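Local atomic coordinates of beta-glucanase (Bacteroides thetaiotaomicron, PDB entry 6EUG), a protein that probably hydrolyses beta-1,3-linked galactose chains of arabinogalactan through its family 43 glycoside hydrolase domain, the part modelled here. Residues A313-L325 / Q332-S344. Residues are numbered along the deposited sequence; the frame is centred on the assembly and turned at random.
Sequences ADKTFGGQSTYIL and QFFFMADMWRPKS. With GIM (glucoimidazole), chain B.
Gln-320 and Trp-340 meet at the inner end of an antiparallel beta hairpin, strands 320-327 and 332-339, in the five-bladed beta-propeller of the family 43 domain. Strand 332-339 also pairs with strand 349-357 in the last blade, and 320-327 is an outermost strand. Gln-320 is fully extended, with CG anti to its own N (chi1 -176°), and reaches the ligand pocket. Its OE1 accepts the indole N-H of Trp-340 at 2.9 Å from NE1. The amide and ring planes stand nearly upright to each other, 83° apart. Gln-320 NE2 donates a bent bond to O2 of glucoimidazole at 3.2 Å and a second bond to Ser-279. Together these three bonds set which way the amide is turned. CB of Asp-338 lies 3.5 Å above the plane of the Trp-340 ring, offset toward its rim.

Further along, a classic beta bulge sets Thr-322 and Tyr-323 opposite Met-336. Met-336 O accepts from both backbone nitrogens, 2.8 Å from Thr-322 N and 3.2 Å from Tyr-323 N. Thr-322 CB packs against Asp-338 OD2, the side chains crossing at about a right angle. Thr-322 OG1 bonds Gly-48 O instead, and Asp-338 OD1 is held by Gly-47 N. Tyr-323 and Met-336 run side by side. On the face of Phe-335 and Ile-324, Phe-335 CE1 reaches Ser-321 CB at 3.8 Å, and its ring edge meets Ile-324 CG1. The Met-aromatic contact is at the edge of the tyrosine ring, with Met-336 SD 4.0 Å from Tyr-323 CD2.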
# COMPACT_ATOMS: atom_id res chain seq x y z
N ALA A 313 1.43 21.06 6.45
CA ALA A 313 0.45 20.23 5.72
C ALA A 313 0.85 20.04 4.24
O ALA A 313 0.61 18.96 3.67
CB ALA A 313 -0.94 20.86 5.81
N ASP A 314 1.51 21.06 3.66
CA ASP A 314 2.04 21.00 2.29
C ASP A 314 3.05 19.87 2.04
O ASP A 314 3.28 19.50 0.87
CB ASP A 314 2.69 22.33 1.85
N LYS A 315 3.65 19.32 3.10
CA LYS A 315 4.59 18.22 2.99
C LYS A 315 4.09 17.00 3.79
O LYS A 315 4.90 16.15 4.18
CB LYS A 315 6.00 18.68 3.44
CG LYS A 315 6.75 19.59 2.43
CD LYS A 315 6.55 21.08 2.70
N THR A 316 2.78 16.91 4.01
CA THR A 316 2.17 15.80 4.77
C THR A 316 2.90 15.61 6.14
O THR A 316 3.20 14.49 6.59
CB THR A 316 2.13 14.51 3.90
OG1 THR A 316 1.70 14.81 2.57
CG2 THR A 316 1.19 13.44 4.48
N PHE A 317 3.20 16.73 6.80
CA PHE A 317 3.86 16.73 8.12
C PHE A 317 5.25 16.04 8.13
O PHE A 317 5.72 15.56 9.17
CB PHE A 317 2.92 16.12 9.18
CG PHE A 317 1.51 16.71 9.17
CD1 PHE A 317 1.30 18.09 9.31
CD2 PHE A 317 0.40 15.89 9.08
CE1 PHE A 317 0.02 18.62 9.34
CE2 PHE A 317 -0.89 16.42 9.09
CZ PHE A 317 -1.08 17.79 9.23
N GLY A 318 5.90 16.00 6.96
CA GLY A 318 7.20 15.34 6.75
C GLY A 318 7.08 13.83 6.50
O GLY A 318 8.07 13.13 6.51
N GLY A 319 5.84 13.35 6.31
CA GLY A 319 5.55 11.92 6.14
C GLY A 319 5.04 11.49 4.75
O GLY A 319 4.89 12.32 3.82
N GLN A 320 4.77 10.18 4.66
CA GLN A 320 4.14 9.56 3.50
C GLN A 320 3.17 8.49 3.99
O GLN A 320 3.54 7.61 4.79
CB GLN A 320 5.20 8.94 2.57
CG GLN A 320 4.68 8.32 1.26
CD GLN A 320 5.75 7.63 0.43
OE1 GLN A 320 6.72 7.04 0.98
NE2 GLN A 320 5.55 7.61 -0.92
N SER A 321 1.91 8.57 3.55
CA SER A 321 0.87 7.61 3.89
C SER A 321 1.29 6.13 3.85
O SER A 321 2.02 5.72 2.93
CB SER A 321 -0.34 7.85 2.96
OG SER A 321 -0.02 7.82 1.55
N THR A 322 0.77 5.34 4.79
CA THR A 322 0.88 3.85 4.73
C THR A 322 -0.40 3.06 4.98
O THR A 322 -0.55 1.99 4.39
CB THR A 322 2.07 3.28 5.52
OG1 THR A 322 2.30 1.89 5.18
CG2 THR A 322 1.91 3.44 7.03
N TYR A 323 -1.29 3.53 5.85
CA TYR A 323 -2.48 2.74 6.23
C TYR A 323 -3.51 3.61 6.94
O TYR A 323 -3.15 4.59 7.60
CB TYR A 323 -2.05 1.55 7.18
CG TYR A 323 -3.14 0.47 7.32
CD1 TYR A 323 -3.40 -0.41 6.27
CD2 TYR A 323 -3.88 0.34 8.49
CE1 TYR A 323 -4.43 -1.35 6.35
CE2 TYR A 323 -4.90 -0.61 8.59
CZ TYR A 323 -5.16 -1.46 7.52
OH TYR A 323 -6.17 -2.40 7.60
N ILE A 324 -4.78 3.21 6.84
CA ILE A 324 -5.84 3.80 7.63
C ILE A 324 -6.50 2.69 8.47
O ILE A 324 -7.10 1.75 7.91
CB ILE A 324 -6.82 4.67 6.80
CG1 ILE A 324 -6.06 5.95 6.34
CG2 ILE A 324 -7.99 5.13 7.69
CD1 ILE A 324 -6.66 6.67 5.17
N LEU A 325 -6.34 2.81 9.80
CA LEU A 325 -6.88 1.81 10.77
C LEU A 325 -8.28 2.20 11.20
O LEU A 325 -8.44 3.26 11.85
CB LEU A 325 -6.00 1.77 12.03
CG LEU A 325 -6.41 0.86 13.20
CD1 LEU A 325 -6.49 -0.61 12.80
CD2 LEU A 325 -5.47 1.10 14.37
N GLN A 332 -14.52 5.27 14.51
CA GLN A 332 -13.36 6.13 14.32
C GLN A 332 -12.36 5.54 13.33
O GLN A 332 -12.42 4.32 13.03
CB GLN A 332 -12.68 6.41 15.66
CG GLN A 332 -13.50 7.30 16.62
CD GLN A 332 -12.90 7.40 18.03
OE1 GLN A 332 -11.84 6.84 18.32
NE2 GLN A 332 -13.60 8.10 18.93
N PHE A 333 -11.43 6.40 12.87
CA PHE A 333 -10.38 6.04 11.90
C PHE A 333 -9.12 6.79 12.23
O PHE A 333 -9.20 7.96 12.70
CB PHE A 333 -10.83 6.38 10.45
CG PHE A 333 -12.10 5.70 10.04
CD1 PHE A 333 -13.35 6.29 10.27
CD2 PHE A 333 -12.06 4.47 9.39
CE1 PHE A 333 -14.52 5.64 9.91
CE2 PHE A 333 -13.24 3.82 9.02
CZ PHE A 333 -14.46 4.42 9.27
N PHE A 334 -7.96 6.14 12.03
CA PHE A 334 -6.63 6.75 12.28
C PHE A 334 -5.70 6.60 11.10
O PHE A 334 -5.64 5.54 10.49
CB PHE A 334 -6.00 6.16 13.58
CG PHE A 334 -6.90 6.34 14.76
CD1 PHE A 334 -8.00 5.49 14.93
CD2 PHE A 334 -6.76 7.44 15.60
CE1 PHE A 334 -8.93 5.71 15.95
CE2 PHE A 334 -7.67 7.65 16.65
CZ PHE A 334 -8.77 6.80 16.82
N PHE A 335 -5.01 7.71 10.78
CA PHE A 335 -4.07 7.83 9.67
C PHE A 335 -2.68 7.41 10.15
O PHE A 335 -2.20 7.93 11.17
CB PHE A 335 -4.06 9.28 9.17
CG PHE A 335 -3.04 9.58 8.09
CD1 PHE A 335 -3.20 9.08 6.79
CD2 PHE A 335 -1.96 10.44 8.35
CE1 PHE A 335 -2.31 9.39 5.79
CE2 PHE A 335 -1.06 10.78 7.34
CZ PHE A 335 -1.23 10.24 6.06
N MET A 336 -2.07 6.46 9.45
CA MET A 336 -0.70 5.99 9.70
C MET A 336 0.19 6.37 8.53
O MET A 336 -0.15 6.13 7.35
CB MET A 336 -0.66 4.46 9.90
CG MET A 336 -1.42 3.94 11.11
SD MET A 336 -1.55 2.15 11.19
CE MET A 336 0.16 1.65 10.99
N ALA A 337 1.36 6.93 8.86
CA ALA A 337 2.35 7.31 7.87
C ALA A 337 3.75 6.98 8.36
O ALA A 337 3.97 6.81 9.57
CB ALA A 337 2.25 8.81 7.56
N ASP A 338 4.70 6.93 7.41
CA ASP A 338 6.15 6.80 7.67
C ASP A 338 6.83 8.16 7.57
O ASP A 338 6.43 8.98 6.71
CB ASP A 338 6.78 5.83 6.67
CG ASP A 338 6.25 4.44 6.84
OD1 ASP A 338 6.55 3.79 7.89
OD2 ASP A 338 5.53 3.99 5.92
N MET A 339 7.82 8.43 8.44
CA MET A 339 8.69 9.60 8.30
C MET A 339 10.10 9.10 7.91
O MET A 339 10.88 8.69 8.78
CB MET A 339 8.68 10.38 9.62
CG MET A 339 9.27 11.77 9.61
SD MET A 339 9.23 12.56 11.24
CE MET A 339 7.62 12.20 11.68
N TRP A 340 10.39 9.05 6.61
CA TRP A 340 11.54 8.30 6.11
C TRP A 340 12.85 9.05 6.36
O TRP A 340 12.92 10.28 6.14
CB TRP A 340 11.43 8.03 4.60
CG TRP A 340 10.27 7.16 4.19
CD1 TRP A 340 9.19 7.55 3.48
CD2 TRP A 340 10.11 5.75 4.42
NE1 TRP A 340 8.36 6.50 3.26
CE2 TRP A 340 8.87 5.39 3.88
CE3 TRP A 340 10.86 4.80 5.13
CZ2 TRP A 340 8.41 4.09 3.90
CZ3 TRP A 340 10.42 3.50 5.16
CH2 TRP A 340 9.17 3.15 4.58
N ARG A 341 13.87 8.30 6.80
CA ARG A 341 15.27 8.80 6.94
C ARG A 341 16.15 7.98 6.01
O ARG A 341 16.69 6.94 6.39
CB ARG A 341 15.75 8.68 8.38
CG ARG A 341 15.01 9.62 9.29
CD ARG A 341 15.61 9.66 10.67
NE ARG A 341 14.94 10.68 11.47
CZ ARG A 341 15.49 11.35 12.48
NH1 ARG A 341 16.75 11.14 12.86
NH2 ARG A 341 14.75 12.25 13.12
N PRO A 342 16.27 8.40 4.75
CA PRO A 342 16.95 7.53 3.74
C PRO A 342 18.43 7.21 4.05
O PRO A 342 18.93 6.16 3.63
CB PRO A 342 16.82 8.33 2.44
CG PRO A 342 16.48 9.72 2.84
CD PRO A 342 15.78 9.66 4.17
N LYS A 343 19.11 8.08 4.79
CA LYS A 343 20.50 7.86 5.21
C LYS A 343 20.63 6.80 6.35
O LYS A 343 21.73 6.28 6.57
CB LYS A 343 21.13 9.21 5.61
N SER A 344 19.59 6.58 7.16
CA SER A 344 19.49 5.39 8.06
C SER A 344 18.05 4.96 8.15
O SER A 344 17.30 5.42 9.01
CB SER A 344 20.02 5.62 9.50
OG SER A 344 20.07 4.37 10.24
C1 GIM B . 8.89 5.03 -3.02
C2 GIM B . 7.93 4.12 -2.35
N10 GIM B . 10.23 4.98 -2.93
C3 GIM B . 8.66 3.36 -1.22
C4 GIM B . 10.03 2.85 -1.75
C5 GIM B . 10.96 4.03 -2.05
C6 GIM B . 12.29 3.61 -2.68
C7 GIM B . 9.67 6.62 -4.32
C8 GIM B . 10.73 5.97 -3.72
N1 GIM B . 8.54 6.03 -3.88
O3 GIM B . 7.88 2.23 -0.80
O2 GIM B . 6.75 4.88 -1.99
O4 GIM B . 9.92 2.00 -2.93
O6 GIM B . 12.09 3.11 -3.99
O HOH W 1 8.88 10.92 4.86
O HOH W 2 5.02 5.24 3.68